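Side-chain contacts in GCN5-related N-acetyltransferase (Brucella melitensis biovar Abortus 2308, PDB 3TCV), which probably transfers an acetyl group from acetyl-CoA to an amine, perhaps the amino terminus of a protein or an arylamine: residues V44-L49 and F149-Y154; F101-K106 and I132-L137. One frame throughout, in Å; residues are numbered along the deposited sequence.

Interaction 1 of 2, residues V44-L49 and F149-Y154; sequences VRLEPL and FLFMQY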
# COMPACT_ATOMS: atom_id res chain seq x y z
N VAL B 44 -3.94 -15.57 26.41
CA VAL B 44 -4.95 -15.24 25.41
C VAL B 44 -5.20 -16.44 24.49
O VAL B 44 -4.33 -17.29 24.29
CB VAL B 44 -4.44 -14.04 24.57
CG1 VAL B 44 -3.51 -14.53 23.45
CG2 VAL B 44 -5.59 -13.21 24.05
N ARG B 45 -6.41 -16.49 23.93
CA ARG B 45 -6.76 -17.42 22.88
C ARG B 45 -7.34 -16.62 21.70
O ARG B 45 -8.11 -15.69 21.91
CB ARG B 45 -7.79 -18.42 23.39
CG ARG B 45 -8.17 -19.49 22.39
CD ARG B 45 -8.85 -20.67 23.07
NE ARG B 45 -10.22 -20.36 23.44
CZ ARG B 45 -10.67 -20.11 24.68
NH1 ARG B 45 -9.86 -20.12 25.73
NH2 ARG B 45 -11.97 -19.85 24.86
N LEU B 46 -6.94 -17.00 20.48
CA LEU B 46 -7.47 -16.40 19.27
C LEU B 46 -8.34 -17.43 18.58
O LEU B 46 -7.88 -18.53 18.30
CB LEU B 46 -6.34 -15.96 18.32
CG LEU B 46 -5.24 -15.07 18.90
CD1 LEU B 46 -4.21 -14.63 17.86
CD2 LEU B 46 -5.90 -13.87 19.57
N GLU B 47 -9.61 -17.08 18.33
CA GLU B 47 -10.54 -17.92 17.59
C GLU B 47 -11.04 -17.21 16.34
O GLU B 47 -11.35 -16.00 16.38
CB GLU B 47 -11.72 -18.28 18.50
CG GLU B 47 -11.32 -19.21 19.64
CD GLU B 47 -12.47 -19.55 20.56
OE1 GLU B 47 -13.62 -19.15 20.30
OE2 GLU B 47 -12.22 -20.24 21.56
N PRO B 48 -11.15 -17.94 15.21
CA PRO B 48 -11.72 -17.32 14.02
C PRO B 48 -13.07 -16.68 14.35
O PRO B 48 -13.91 -17.31 15.01
CB PRO B 48 -11.90 -18.52 13.07
CG PRO B 48 -10.79 -19.42 13.47
CD PRO B 48 -10.75 -19.33 14.97
N LEU B 49 -13.26 -15.43 13.95
CA LEU B 49 -14.43 -14.69 14.42
C LEU B 49 -15.71 -15.40 13.94
O LEU B 49 -15.82 -15.73 12.77
CB LEU B 49 -14.41 -13.24 13.95
CG LEU B 49 -15.51 -12.31 14.44
CD1 LEU B 49 -15.48 -12.23 15.95
CD2 LEU B 49 -15.38 -10.92 13.81
N PHE B 149 1.83 -11.42 19.28
CA PHE B 149 2.86 -12.44 19.17
C PHE B 149 2.36 -13.66 18.42
O PHE B 149 3.06 -14.19 17.56
CB PHE B 149 3.34 -12.91 20.56
CG PHE B 149 4.41 -13.98 20.49
CD1 PHE B 149 5.69 -13.68 20.04
CD2 PHE B 149 4.12 -15.30 20.83
CE1 PHE B 149 6.67 -14.67 19.95
CE2 PHE B 149 5.09 -16.29 20.76
CZ PHE B 149 6.37 -15.98 20.33
N LEU B 150 1.17 -14.14 18.77
CA LEU B 150 0.65 -15.34 18.13
C LEU B 150 0.47 -15.19 16.61
O LEU B 150 0.74 -16.11 15.86
CB LEU B 150 -0.63 -15.80 18.81
CG LEU B 150 -0.51 -16.39 20.22
CD1 LEU B 150 -1.90 -16.50 20.84
CD2 LEU B 150 0.25 -17.72 20.25
N PHE B 151 0.01 -14.02 16.16
CA PHE B 151 -0.05 -13.75 14.73
C PHE B 151 1.35 -13.70 14.11
O PHE B 151 1.58 -14.27 13.04
CB PHE B 151 -0.74 -12.41 14.47
CG PHE B 151 -2.24 -12.48 14.24
CD1 PHE B 151 -2.99 -13.63 14.48
CD2 PHE B 151 -2.91 -11.32 13.81
CE1 PHE B 151 -4.36 -13.62 14.24
CE2 PHE B 151 -4.28 -11.32 13.58
CZ PHE B 151 -5.00 -12.48 13.81
N MET B 152 2.28 -13.01 14.78
CA MET B 152 3.62 -12.82 14.22
C MET B 152 4.31 -14.17 14.06
O MET B 152 4.95 -14.47 13.03
CB MET B 152 4.45 -11.90 15.10
CG MET B 152 5.71 -11.42 14.39
SD MET B 152 6.35 -9.87 15.03
CE MET B 152 6.86 -10.37 16.63
N GLN B 153 4.16 -15.00 15.08
CA GLN B 153 4.74 -16.34 15.07
C GLN B 153 4.18 -17.19 13.93
O GLN B 153 4.92 -17.91 13.25
CB GLN B 153 4.43 -17.02 16.38
CG GLN B 153 5.13 -18.35 16.54
CD GLN B 153 5.05 -18.87 17.94
OE1 GLN B 153 6.08 -19.09 18.60
NE2 GLN B 153 3.83 -19.03 18.43
N TYR B 154 2.87 -17.12 13.74
CA TYR B 154 2.18 -17.89 12.70
C TYR B 154 2.65 -17.46 11.31
O TYR B 154 2.97 -18.31 10.46
CB TYR B 154 0.69 -17.68 12.85
CG TYR B 154 -0.16 -18.32 11.78
CD1 TYR B 154 -0.12 -19.70 11.55
CD2 TYR B 154 -1.04 -17.54 11.02
CE1 TYR B 154 -0.94 -20.28 10.57
CE2 TYR B 154 -1.85 -18.11 10.05
CZ TYR B 154 -1.80 -19.47 9.83
OH TYR B 154 -2.63 -19.98 8.85
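E47 OE2 is gripped by R45 on the side of strand 44-48 turned from helix 142-158, while V44 and L46 on its other side meet L150 and F151 of that helix. The salt bridge is short and straight: R45 NE reaches E47 OE2 at 2.7 Å with an N-H...O angle of 172°, in the guanidinium plane, but on the anti side of the carboxylate and tilted from its plane, and R45 NH2 adds a weak second bond to the same oxygen. The other carboxylate oxygen, OE1, bonds to H54 NE2, so both ends of the buried E47 carboxylate are held.

Between strand and helix the side chains of the two segments meet by apolar contact alone. V44 CG1 sits between the backbone N and the carbonyl carbon (chi1 83°) and lies 3.6 Å from L150 CD1, the two side chains passing side by side, pointed opposite ways. L46 CD1 lies 3.9 Å from L150 CB and 3.7 Å from F151 CD1, and it comes at the F151 ring obliquely.

This is the alpha/beta packing of the GNAT fold, in which an N-terminal strand lies beneath the helix that follows the fourth core strand. Here the axes of strand 44-48 and of the helical segment 149-154 come within 10.3 Å, their N-to-C directions 62° apart. The F151 ring also meets F101 edge-to-face and touches Q115 and L117, and F39 of edge strand 39-40 packs against L46 and L150. A weak hydrogen bond from V44 N to E146 OE1 ties the strand's start to an earlier helical turn.

Interaction 2 of 2, residues F101-K106 and I132-L137; sequences FAVIDK and IYWGPL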
# COMPACT_ATOMS: atom_id res chain seq x y z
N PHE B 101 -10.24 -12.53 13.85
CA PHE B 101 -10.18 -13.40 15.01
C PHE B 101 -10.70 -12.69 16.23
O PHE B 101 -10.37 -11.52 16.49
CB PHE B 101 -8.72 -13.82 15.27
CG PHE B 101 -8.17 -14.71 14.20
CD1 PHE B 101 -8.04 -16.08 14.43
CD2 PHE B 101 -7.83 -14.20 12.95
CE1 PHE B 101 -7.58 -16.92 13.42
CE2 PHE B 101 -7.36 -15.04 11.95
CZ PHE B 101 -7.24 -16.39 12.18
N ALA B 102 -11.49 -13.40 17.03
CA ALA B 102 -11.83 -12.93 18.36
C ALA B 102 -10.63 -13.15 19.24
O ALA B 102 -9.95 -14.19 19.13
CB ALA B 102 -13.04 -13.67 18.92
N VAL B 103 -10.39 -12.20 20.14
CA VAL B 103 -9.29 -12.27 21.10
C VAL B 103 -9.92 -12.55 22.46
O VAL B 103 -10.63 -11.69 23.01
CB VAL B 103 -8.46 -10.96 21.15
CG1 VAL B 103 -7.27 -11.11 22.08
CG2 VAL B 103 -8.00 -10.56 19.75
N ILE B 104 -9.68 -13.75 22.98
CA ILE B 104 -10.29 -14.21 24.23
C ILE B 104 -9.32 -14.11 25.40
O ILE B 104 -8.25 -14.68 25.38
CB ILE B 104 -10.80 -15.66 24.10
CG1 ILE B 104 -11.99 -15.73 23.12
CG2 ILE B 104 -11.28 -16.18 25.45
CD1 ILE B 104 -11.79 -16.61 21.91
N ASP B 105 -9.70 -13.37 26.42
CA ASP B 105 -8.89 -13.25 27.62
C ASP B 105 -9.06 -14.53 28.43
O ASP B 105 -10.17 -14.84 28.89
CB ASP B 105 -9.35 -12.05 28.45
CG ASP B 105 -8.67 -11.97 29.81
OD1 ASP B 105 -7.42 -11.89 29.85
OD2 ASP B 105 -9.40 -11.97 30.83
N LYS B 106 -7.97 -15.28 28.60
CA LYS B 106 -8.08 -16.61 29.21
C LYS B 106 -8.44 -16.54 30.67
O LYS B 106 -9.20 -17.38 31.15
CB LYS B 106 -6.80 -17.42 29.02
CG LYS B 106 -6.67 -17.98 27.61
CD LYS B 106 -5.39 -18.76 27.41
CE LYS B 106 -5.31 -19.94 28.35
NZ LYS B 106 -4.24 -20.87 27.94
N ILE B 132 -7.34 -3.84 14.67
CA ILE B 132 -7.15 -4.20 16.09
C ILE B 132 -8.08 -3.42 17.01
O ILE B 132 -8.10 -2.19 17.00
CB ILE B 132 -5.69 -3.91 16.54
CG1 ILE B 132 -4.72 -4.82 15.76
CG2 ILE B 132 -5.54 -4.09 18.06
CD1 ILE B 132 -3.25 -4.48 15.99
N TYR B 133 -8.86 -4.14 17.82
CA TYR B 133 -9.51 -3.55 18.97
C TYR B 133 -9.24 -4.45 20.16
O TYR B 133 -9.75 -5.58 20.22
CB TYR B 133 -11.03 -3.41 18.78
CG TYR B 133 -11.70 -3.00 20.07
CD1 TYR B 133 -11.31 -1.83 20.72
CD2 TYR B 133 -12.69 -3.77 20.66
CE1 TYR B 133 -11.87 -1.45 21.93
CE2 TYR B 133 -13.26 -3.39 21.88
CZ TYR B 133 -12.86 -2.23 22.50
OH TYR B 133 -13.40 -1.80 23.71
N TRP B 134 -8.43 -3.94 21.09
CA TRP B 134 -8.12 -4.62 22.34
C TRP B 134 -8.74 -3.85 23.47
O TRP B 134 -8.28 -2.77 23.85
CB TRP B 134 -6.61 -4.75 22.52
CG TRP B 134 -5.91 -5.62 21.52
CD1 TRP B 134 -6.40 -6.73 20.85
CD2 TRP B 134 -4.52 -5.49 21.08
NE1 TRP B 134 -5.44 -7.26 20.02
CE2 TRP B 134 -4.28 -6.58 20.14
CE3 TRP B 134 -3.50 -4.60 21.36
CZ2 TRP B 134 -3.07 -6.73 19.50
CZ3 TRP B 134 -2.27 -4.77 20.70
CH2 TRP B 134 -2.07 -5.81 19.79
N GLY B 135 -9.83 -4.38 24.00
CA GLY B 135 -10.59 -3.71 25.04
C GLY B 135 -9.96 -3.78 26.41
O GLY B 135 -8.86 -4.33 26.60
N PRO B 136 -10.65 -3.21 27.39
CA PRO B 136 -10.10 -3.03 28.73
C PRO B 136 -9.68 -4.31 29.45
O PRO B 136 -8.78 -4.25 30.29
CB PRO B 136 -11.21 -2.31 29.48
CG PRO B 136 -12.45 -2.51 28.70
CD PRO B 136 -12.06 -2.78 27.29
N LEU B 137 -10.25 -5.45 29.11
CA LEU B 137 -9.84 -6.69 29.75
C LEU B 137 -8.40 -7.04 29.44
O LEU B 137 -7.74 -7.70 30.23
CB LEU B 137 -10.73 -7.87 29.34
CG LEU B 137 -12.18 -7.92 29.82
CD1 LEU B 137 -12.82 -9.17 29.23
CD2 LEU B 137 -12.27 -7.94 31.34
O HOH W 1 -5.87 -9.80 30.68
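Strands 99-105 and 126-134 are not sheet neighbours, since strand 110-121 runs between them, and V103 and W134 approach to 7.8 Å between CA atoms while D105 and L137, where the second segment has left its strand, come to 7.0 Å. V103 CG2, placed beside its own backbone N by a chi1 of -176°, lies 4.2 Å from W134 NE1, at the edge of the indole and near its plane. That N-H is used in a hydrogen bond to Q115 OE1 of the intervening strand, which helps fix how the indole is turned. I132 CG2 covers one face of the same ring, 3.4 Å above its plane and over its centre.

Further along, D105 CB and L137 CB come to 4.5 Å, and beside them a water makes a bridge. It donates to D105 OD1 at 2.7 Å and to L137 O at 2.8 Å, spanning two oxygens that stand 4.2 Å apart, and so spends both its protons. D105 OD2 bonds to S108 OG in the turn leading to strand 110-121, so each carboxylate oxygen has a partner.

L137 belongs to the loop that, in GNAT enzymes, runs from the fourth core strand toward the helix at the acetyl-CoA pyrophosphate site. Its side chain lies over K110 and A112 of strand 110-121, while V103 and W134 pack under A147 of helix 142-158, with A144 and Q148 also on the indole.

How the interactions relate
The two contacts lie about 11 Å apart, centre to centre, on one mixed sheet within the GNAT domain. Strands 44-48 and 99-105 are antiparallel neighbours there, joined by backbone bonds such as E47 O to A102 N at 2.7 Å. Along the chain the order is 44-49, 101-106, 132-137, 149-154, so both segments of interaction 2 fall between those of interaction 1. Strand 126-134 leads through the loop at L137 into helix 142-158, which supplies the second segment of interaction 1 and covers V103 and W134 of interaction 2. Together they join this helix and the loop before it, the region where GNAT enzymes usually hold acetyl-CoA, to the N-terminal half of the sheet.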